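Local structure of flagellar hook-associated protein (Burkholderia pseudomallei, 4UT1) at residues Thr368-Ala372 / Thr383-Thr387; Ser245-Val251 / Ile262-Ala268; Ala85-Gly89 / Gln618-Val622. The protein probably serves as a structural component of the junction between the hook and the filament of the bacterial flagellum. All blocks are in the same frame, centred on the assembly; numbering follows the deposited sequence.

Contact 1: residues Thr368-Ala372 / Thr383-Thr387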
loop_
_atom_site.group_PDB
_atom_site.type_symbol
_atom_site.label_atom_id
_atom_site.label_comp_id
_atom_site.label_asym_id
_atom_site.label_seq_id
_atom_site.Cartn_x
_atom_site.Cartn_y
_atom_site.Cartn_z
ATOM N N THR A 368 -2.480 1.539 3.051
ATOM C CA THR A 368 -2.968 0.663 1.987
ATOM C C THR A 368 -3.784 1.383 0.916
ATOM O O THR A 368 -4.314 0.725 0.010
ATOM C CB THR A 368 -3.850 -0.461 2.542
ATOM O OG1 THR A 368 -4.945 0.108 3.267
ATOM C CG2 THR A 368 -3.042 -1.373 3.475
ATOM N N SER A 369 -3.909 2.705 1.032
ATOM C CA SER A 369 -4.665 3.500 0.043
ATOM C C SER A 369 -3.831 4.597 -0.631
ATOM O O SER A 369 -2.599 4.609 -0.536
ATOM C CB SER A 369 -5.903 4.141 0.701
ATOM O OG SER A 369 -6.785 4.659 -0.304
ATOM N N ASP A 370 -4.512 5.502 -1.343
ATOM C CA ASP A 370 -3.883 6.666 -1.978
ATOM C C ASP A 370 -4.436 7.913 -1.308
ATOM O O ASP A 370 -5.608 7.939 -0.925
ATOM C CB ASP A 370 -4.180 6.787 -3.483
ATOM C CG ASP A 370 -3.683 5.611 -4.317
ATOM O OD1 ASP A 370 -2.683 4.958 -3.954
ATOM O OD2 ASP A 370 -4.311 5.371 -5.382
ATOM N N TYR A 371 -3.627 8.959 -1.213
ATOM C CA TYR A 371 -4.053 10.142 -0.458
ATOM C C TYR A 371 -3.772 11.458 -1.153
ATOM O O TYR A 371 -2.950 11.544 -2.061
ATOM C CB TYR A 371 -3.390 10.153 0.931
ATOM C CG TYR A 371 -3.499 8.814 1.596
ATOM C CD1 TYR A 371 -4.626 8.464 2.330
ATOM C CD2 TYR A 371 -2.500 7.862 1.430
ATOM C CE1 TYR A 371 -4.742 7.198 2.901
ATOM C CE2 TYR A 371 -2.605 6.602 1.996
ATOM C CZ TYR A 371 -3.727 6.272 2.726
ATOM O OH TYR A 371 -3.816 5.011 3.278
ATOM N N ALA A 372 -4.457 12.504 -0.695
ATOM C CA ALA A 372 -4.061 13.855 -1.046
ATOM C C ALA A 372 -3.863 14.602 0.268
ATOM O O ALA A 372 -4.695 14.483 1.161
ATOM C CB ALA A 372 -5.108 14.536 -1.921
ATOM N N THR A 383 -6.674 13.340 2.832
ATOM C CA THR A 383 -7.897 12.731 2.345
ATOM C C THR A 383 -7.598 11.458 1.552
ATOM O O THR A 383 -6.657 11.418 0.761
ATOM C CB THR A 383 -8.676 13.709 1.459
ATOM O OG1 THR A 383 -8.909 14.922 2.197
ATOM C CG2 THR A 383 -9.996 13.111 1.045
ATOM N N ASP A 384 -8.388 10.423 1.800
ATOM C CA ASP A 384 -8.319 9.175 1.037
ATOM C C ASP A 384 -8.911 9.415 -0.352
ATOM O O ASP A 384 -10.071 9.814 -0.472
ATOM C CB ASP A 384 -9.066 8.066 1.788
ATOM C CG ASP A 384 -8.896 6.707 1.150
ATOM O OD1 ASP A 384 -9.128 6.586 -0.064
ATOM O OD2 ASP A 384 -8.555 5.757 1.877
ATOM N N ARG A 385 -8.118 9.179 -1.397
ATOM C CA ARG A 385 -8.526 9.521 -2.760
ATOM C C ARG A 385 -9.586 8.579 -3.338
ATOM O O ARG A 385 -10.283 8.938 -4.281
ATOM C CB ARG A 385 -7.300 9.553 -3.682
ATOM C CG ARG A 385 -6.500 10.853 -3.607
ATOM C CD ARG A 385 -5.171 10.754 -4.352
ATOM N NE ARG A 385 -5.294 10.375 -5.769
ATOM C CZ ARG A 385 -5.505 11.215 -6.782
ATOM N NH1 ARG A 385 -5.678 12.520 -6.573
ATOM N NH2 ARG A 385 -5.576 10.739 -8.024
ATOM N N ALA A 386 -9.700 7.379 -2.781
ATOM C CA ALA A 386 -10.659 6.395 -3.269
ATOM C C ALA A 386 -12.063 6.670 -2.737
ATOM O O ALA A 386 -13.062 6.546 -3.460
ATOM C CB ALA A 386 -10.216 4.983 -2.875
ATOM N N THR A 387 -12.127 7.055 -1.471
ATOM C CA THR A 387 -13.400 7.230 -0.781
ATOM C C THR A 387 -13.782 8.698 -0.615
ATOM O O THR A 387 -14.954 9.026 -0.438
ATOM C CB THR A 387 -13.366 6.588 0.613
ATOM O OG1 THR A 387 -12.397 7.260 1.422
ATOM C CG2 THR A 387 -12.994 5.114 0.524
HETATM O O HOH W 1 -5.315 7.703 -6.307
HETATM O O HOH W 2 -6.919 16.464 1.372
#
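Ala372 and Thr383 form an antiparallel hydrogen-bonded pair, Thr383 N giving to Ala372 O at 2.8 Å and Ala372 N to Thr383 O at 2.9 Å. Next to them Tyr371 and Asp384 are a non-hydrogen-bonded pair, and beyond these Arg385 N reaches Asp370 O at 2.8 Å, almost straight at 178°, so the pairing outlasts the strands by a residue.

Polar side chains finish the open end. Asp384 suits the strand exit because its OD1 takes the N-H of Ala386 at 2.9 Å, an Asx turn that bends the chain away. The hydroxyl of Ser369, with OG anti to its own backbone N (chi1 -167°), lies 3.0 Å from both OD1 and OD2 of Asp384, a weak interaction. A water joins Asp370 OD2 to Arg385 NE, lying in the guanidinium plane, while Asp370 also forms a salt bridge with Arg428.

The aliphatic stem of Arg385 lies along the backbone of the first strand, CD 3.3 Å from Tyr371 O, and the bend at chi3 (56°) turns the guanidinium toward that water.

The two segments are facing ends of the hairpin 371-375/380-384, in the D2-like region. Strand 421-425 flanks the first strand and 390-394 the second, while Asp370 touches helix 287-322 through Asp301 and Ala305.

Contact 2: residues Ser245-Val251 / Ile262-Ala268. With EDO (1,2-ethanediol), chain E.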
loop_
_atom_site.group_PDB
_atom_site.type_symbol
_atom_site.label_atom_id
_atom_site.label_comp_id
_atom_site.label_asym_id
_atom_site.label_seq_id
_atom_site.Cartn_x
_atom_site.Cartn_y
_atom_site.Cartn_z
ATOM N N SER A 245 -20.882 22.779 -31.422
ATOM C CA SER A 245 -20.532 21.702 -30.494
ATOM C C SER A 245 -19.304 22.071 -29.661
ATOM O O SER A 245 -18.526 22.954 -30.033
ATOM C CB SER A 245 -20.294 20.397 -31.258
ATOM O OG SER A 245 -19.055 20.419 -31.954
ATOM N N TYR A 246 -19.148 21.395 -28.522
ATOM C CA TYR A 246 -18.006 21.599 -27.646
ATOM C C TYR A 246 -17.060 20.402 -27.722
ATOM O O TYR A 246 -17.505 19.258 -27.716
ATOM C CB TYR A 246 -18.455 21.797 -26.195
ATOM C CG TYR A 246 -19.167 23.095 -25.877
ATOM C CD1 TYR A 246 -20.433 23.359 -26.376
ATOM C CD2 TYR A 246 -18.584 24.042 -25.036
ATOM C CE1 TYR A 246 -21.090 24.536 -26.076
ATOM C CE2 TYR A 246 -19.237 25.225 -24.727
ATOM C CZ TYR A 246 -20.492 25.462 -25.247
ATOM O OH TYR A 246 -21.157 26.629 -24.947
ATOM N N GLN A 247 -15.761 20.668 -27.779
ATOM C CA GLN A 247 -14.763 19.612 -27.859
ATOM C C GLN A 247 -14.245 19.208 -26.487
ATOM O O GLN A 247 -13.863 20.055 -25.702
ATOM C CB GLN A 247 -13.584 20.055 -28.721
ATOM C CG GLN A 247 -13.712 19.679 -30.182
ATOM C CD GLN A 247 -12.377 19.297 -30.787
ATOM O OE1 GLN A 247 -12.279 18.340 -31.565
ATOM N NE2 GLN A 247 -11.333 20.039 -30.428
ATOM N N LEU A 248 -14.231 17.911 -26.211
ATOM C CA LEU A 248 -13.567 17.409 -25.018
ATOM C C LEU A 248 -12.156 16.997 -25.393
ATOM O O LEU A 248 -11.870 16.725 -26.565
ATOM C CB LEU A 248 -14.325 16.221 -24.417
ATOM C CG LEU A 248 -15.797 16.466 -24.076
ATOM C CD1 LEU A 248 -16.448 15.194 -23.583
ATOM C CD2 LEU A 248 -15.958 17.612 -23.046
ATOM N N ALA A 249 -11.271 16.946 -24.403
ATOM C CA ALA A 249 -9.947 16.388 -24.620
ATOM C C ALA A 249 -9.513 15.577 -23.407
ATOM O O ALA A 249 -10.054 15.742 -22.309
ATOM C CB ALA A 249 -8.941 17.488 -24.915
ATOM N N THR A 250 -8.548 14.691 -23.609
ATOM C CA THR A 250 -7.859 14.086 -22.481
ATOM C C THR A 250 -6.525 14.800 -22.302
ATOM O O THR A 250 -5.847 15.147 -23.274
ATOM C CB THR A 250 -7.612 12.568 -22.660
ATOM O OG1 THR A 250 -6.868 12.333 -23.858
ATOM C CG2 THR A 250 -8.919 11.784 -22.712
ATOM N N VAL A 251 -6.162 15.033 -21.048
ATOM C CA VAL A 251 -4.860 15.566 -20.703
ATOM C C VAL A 251 -4.412 14.861 -19.417
ATOM O O VAL A 251 -5.228 14.243 -18.731
ATOM C CB VAL A 251 -4.896 17.092 -20.486
ATOM C CG1 VAL A 251 -5.395 17.792 -21.743
ATOM C CG2 VAL A 251 -5.794 17.422 -19.320
ATOM N N ILE A 262 -10.488 14.049 -18.161
ATOM C CA ILE A 262 -11.236 14.694 -19.236
ATOM C C ILE A 262 -11.337 16.205 -19.000
ATOM O O ILE A 262 -11.543 16.661 -17.873
ATOM C CB ILE A 262 -12.647 14.103 -19.356
ATOM C CG1 ILE A 262 -12.586 12.571 -19.325
ATOM C CG2 ILE A 262 -13.335 14.615 -20.607
ATOM C CD1 ILE A 262 -11.742 11.977 -20.416
ATOM N N VAL A 263 -11.175 16.981 -20.064
ATOM C CA VAL A 263 -11.335 18.415 -19.970
ATOM C C VAL A 263 -12.196 18.892 -21.117
ATOM O O VAL A 263 -12.353 18.194 -22.131
ATOM C CB VAL A 263 -9.978 19.164 -20.003
ATOM C CG1 VAL A 263 -9.072 18.672 -18.884
ATOM C CG2 VAL A 263 -9.294 19.003 -21.361
ATOM N N SER A 264 -12.760 20.078 -20.941
ATOM C CA SER A 264 -13.423 20.764 -22.045
ATOM C C SER A 264 -12.571 21.947 -22.488
ATOM O O SER A 264 -11.995 22.650 -21.659
ATOM C CB SER A 264 -14.817 21.223 -21.641
ATOM O OG SER A 264 -14.752 22.173 -20.596
ATOM N N LYS A 265 -12.484 22.145 -23.799
ATOM C CA LYS A 265 -11.648 23.193 -24.366
ATOM C C LYS A 265 -12.497 24.319 -24.946
ATOM O O LYS A 265 -11.992 25.173 -25.673
ATOM C CB LYS A 265 -10.724 22.614 -25.442
ATOM C CG LYS A 265 -9.875 21.441 -24.960
ATOM C CD LYS A 265 -8.700 21.169 -25.892
ATOM C CE LYS A 265 -7.695 22.314 -25.863
ATOM N NZ LYS A 265 -7.117 22.525 -24.500
ATOM N N GLY A 266 -13.782 24.327 -24.604
ATOM C CA GLY A 266 -14.704 25.333 -25.112
ATOM C C GLY A 266 -15.358 24.862 -26.401
ATOM O O GLY A 266 -15.330 23.678 -26.720
ATOM N N VAL A 267 -15.952 25.783 -27.153
ATOM C CA VAL A 267 -16.568 25.409 -28.423
ATOM C C VAL A 267 -15.525 24.922 -29.403
ATOM O O VAL A 267 -14.388 25.400 -29.405
ATOM C CB VAL A 267 -17.333 26.579 -29.069
ATOM C CG1 VAL A 267 -18.506 26.977 -28.205
ATOM C CG2 VAL A 267 -16.398 27.747 -29.294
ATOM N N ALA A 268 -15.921 23.972 -30.244
ATOM C CA ALA A 268 -15.030 23.414 -31.246
ATOM C C ALA A 268 -14.704 24.444 -32.322
ATOM O O ALA A 268 -15.555 25.246 -32.702
ATOM C CB ALA A 268 -15.648 22.167 -31.875
HETATM C C1 EDO E . -15.229 18.061 -32.258
HETATM O O1 EDO E . -15.480 17.469 -33.527
HETATM C C2 EDO E . -16.358 18.996 -31.848
HETATM O O2 EDO E . -17.419 18.298 -31.187
#
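Tyr246 and Val267 meet where the strand pairing is irregular. From CB, which lies 3.7 Å from Gly266 O, the tyrosine side chain runs past the glycine: CD2 comes 3.6 Å from Gly266 C. Farther out, CE2 and CZ pass beneath the valine, whose CG1 stands over one ring face, 4.0 Å from the ring centroid and 16° off its normal, a CH-pi contact. With CG beside the backbone N (chi1 -70°), the ring is placed under that methyl. A broad ring suits this place, also touching Pro238 and Val241 of strand 238-241.

Gly266 has a positive phi (91°), readily adopted by glycine, and the chain turns a corner there. Its carbonyl still accepts from Gln247 N at 3.2 Å. On the far side of the corner, Ala268 N gives a nearly straight bond to Ser245 O at 2.8 Å. Ser245 OG shares a 2.8 Å hydrogen bond with O2 of a 1,2-ethanediol, probably from the crystallisation liquor.

Away from the corner the pairing is regular, Ala249 and Val263 exchanging two backbone bonds. Small Ala249 admits the Lys265 stem and Val263 CG2 on its face, where Val251 CG2 meets Val263 CG1 at 3.5 Å. Leu248, Thr250 and Ile262 point the other way; Leu248 and Ile262 pack on Val173 of helix 134-193, and Thr250 OG1 bonds to Thr170.

The register slips by one residue between the Tyr246-Val267 and Leu248-Ser264 pairs: a beta bulge in an antiparallel hairpin, part of a meandering sheet whose strands follow chain order and which rests on the long helix.

Contact 3: residues Ala85-Gly89 / Gln618-Val622. With EDO (1,2-ethanediol), chain Q.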
loop_
_atom_site.group_PDB
_atom_site.type_symbol
_atom_site.label_atom_id
_atom_site.label_comp_id
_atom_site.label_asym_id
_atom_site.label_seq_id
_atom_site.Cartn_x
_atom_site.Cartn_y
_atom_site.Cartn_z
ATOM N N ALA A 85 -30.714 4.909 -19.163
ATOM C CA ALA A 85 -30.586 3.468 -18.983
ATOM C C ALA A 85 -29.415 2.948 -19.808
ATOM O O ALA A 85 -28.588 2.175 -19.322
ATOM C CB ALA A 85 -31.881 2.765 -19.371
ATOM N N GLN A 86 -29.351 3.379 -21.063
ATOM C CA GLN A 86 -28.269 2.976 -21.943
ATOM C C GLN A 86 -26.912 3.365 -21.357
ATOM O O GLN A 86 -25.976 2.562 -21.369
ATOM C CB GLN A 86 -28.436 3.595 -23.337
ATOM C CG GLN A 86 -27.257 3.311 -24.260
ATOM C CD GLN A 86 -27.168 1.853 -24.664
ATOM O OE1 GLN A 86 -26.360 1.086 -24.124
ATOM N NE2 GLN A 86 -27.999 1.457 -25.617
ATOM N N THR A 87 -26.802 4.587 -20.836
ATOM C CA THR A 87 -25.509 5.064 -20.359
ATOM C C THR A 87 -25.078 4.333 -19.079
ATOM O O THR A 87 -23.887 4.104 -18.875
ATOM C CB THR A 87 -25.504 6.598 -20.126
ATOM O OG1 THR A 87 -24.159 7.086 -20.248
ATOM C CG2 THR A 87 -26.049 6.959 -18.750
ATOM N N GLN A 88 -26.041 3.947 -18.242
ATOM C CA GLN A 88 -25.753 3.109 -17.073
ATOM C C GLN A 88 -25.303 1.714 -17.507
ATOM O O GLN A 88 -24.406 1.124 -16.903
ATOM C CB GLN A 88 -26.981 3.010 -16.158
ATOM C CG GLN A 88 -26.847 2.027 -14.975
ATOM C CD GLN A 88 -25.775 2.416 -13.962
ATOM O OE1 GLN A 88 -24.983 3.334 -14.192
ATOM N NE2 GLN A 88 -25.744 1.709 -12.826
ATOM N N GLY A 89 -25.916 1.193 -18.561
ATOM C CA GLY A 89 -25.588 -0.134 -19.046
ATOM C C GLY A 89 -24.189 -0.183 -19.629
ATOM O O GLY A 89 -23.441 -1.132 -19.391
ATOM N N GLN A 618 -28.690 -4.968 -16.456
ATOM C CA GLN A 618 -28.880 -3.654 -17.045
ATOM C C GLN A 618 -28.859 -3.748 -18.559
ATOM O O GLN A 618 -29.631 -3.081 -19.226
ATOM C CB GLN A 618 -27.816 -2.669 -16.559
ATOM C CG GLN A 618 -28.007 -1.257 -17.101
ATOM C CD GLN A 618 -29.210 -0.571 -16.487
ATOM O OE1 GLN A 618 -29.689 -0.973 -15.425
ATOM N NE2 GLN A 618 -29.704 0.469 -17.147
ATOM N N THR A 619 -27.966 -4.563 -19.099
ATOM C CA THR A 619 -27.896 -4.705 -20.543
ATOM C C THR A 619 -29.198 -5.292 -21.069
ATOM O O THR A 619 -29.723 -4.854 -22.099
ATOM C CB THR A 619 -26.714 -5.569 -20.952
ATOM O OG1 THR A 619 -25.518 -4.822 -20.728
ATOM C CG2 THR A 619 -26.808 -5.937 -22.430
ATOM N N ALA A 620 -29.714 -6.277 -20.339
ATOM C CA ALA A 620 -31.001 -6.870 -20.647
ATOM C C ALA A 620 -32.074 -5.793 -20.679
ATOM O O ALA A 620 -32.820 -5.677 -21.647
ATOM C CB ALA A 620 -31.351 -7.956 -19.631
ATOM N N LEU A 621 -32.133 -4.989 -19.624
ATOM C CA LEU A 621 -33.120 -3.918 -19.538
ATOM C C LEU A 621 -33.003 -2.895 -20.677
ATOM O O LEU A 621 -34.006 -2.487 -21.271
ATOM C CB LEU A 621 -32.990 -3.192 -18.210
ATOM C CG LEU A 621 -33.967 -2.026 -18.105
ATOM C CD1 LEU A 621 -35.385 -2.595 -18.054
ATOM C CD2 LEU A 621 -33.652 -1.185 -16.885
ATOM N N VAL A 622 -31.772 -2.470 -20.955
ATOM C CA VAL A 622 -31.511 -1.542 -22.055
ATOM C C VAL A 622 -32.029 -2.121 -23.371
ATOM O O VAL A 622 -32.629 -1.410 -24.195
ATOM C CB VAL A 622 -29.999 -1.229 -22.165
ATOM C CG1 VAL A 622 -29.698 -0.447 -23.430
ATOM C CG2 VAL A 622 -29.523 -0.468 -20.922
HETATM C C1 EDO Q . -24.988 -2.464 -22.843
HETATM O O1 EDO Q . -25.748 -2.029 -21.710
HETATM C C2 EDO Q . -23.514 -2.514 -22.473
HETATM O O2 EDO Q . -22.722 -1.903 -23.502
HETATM O O HOH W 3 -24.459 -3.400 -18.434
#
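Ala85 O is gripped by two donors: Gly89 N, through the helix's own bond at 2.9 Å, and Gln618 NE2 of the facing helix at 3.0 Å. The setting is an antiparallel helix pair, the short segments lying 8.8 Å apart with 151° between their directions, which brings the first modelled helix, 80-106, against the last, 593-630. The two belong to the long helical bundle of the molecule.

Glutamine suits the Gln618 position because it has both a flexible apolar stem and a donor at its end. CG stands anti to the backbone N (chi1 -178°) and the chain bends at chi2, carrying the amide along the neighbouring helix until NE2 meets the carbonyl. The acceptor lies near the amide plane, but the donor approaches the carbonyl well to one side, at a C=O...N angle of 113°, the helical N-H being the donor that lies closer to the line of the C=O. Gln88 adds CG against Gln618 CD at 3.8 Å, the two amides turned steeply from each other.

Gly89, with no side chain, lets Gln618 CG come within 3.3 Å of its CA. Branched Val622 fills the next place with both methyls, CG2 3.2 Å from Ala85 O and CG1 against the amide of Gln86.

Along one margin Thr619 OG1 hydrogen-bonds to O1 of a 1,2-ethanediol, probably from the crystallisation liquor, and one water bridges the helices, giving a hydrogen to Gly89 O at 2.7 Å and lying 2.9 Å from Thr619 OG1.

In the fold
Contacts 1 and 2 are local: each joins the strands of one antiparallel hairpin, with ten residues between its segments. Contact 3 instead pairs helices from opposite ends of the modelled chain, and the sequence of the other two lies between its halves. All three are partly buried; contact 1 is centred about 11 Å from the chain's centre, contacts 2 and 3 about 34 and 35 Å. Chemistry follows element: backbone bonds dominate both hairpins, with polar groups closing contact 1 and apolar groups lining contact 2, whereas contact 3 sets side chains of one helix against backbone and side chains of the other. No two contacts touch; the nearest atoms of 1 and 2 are about 11 Å apart.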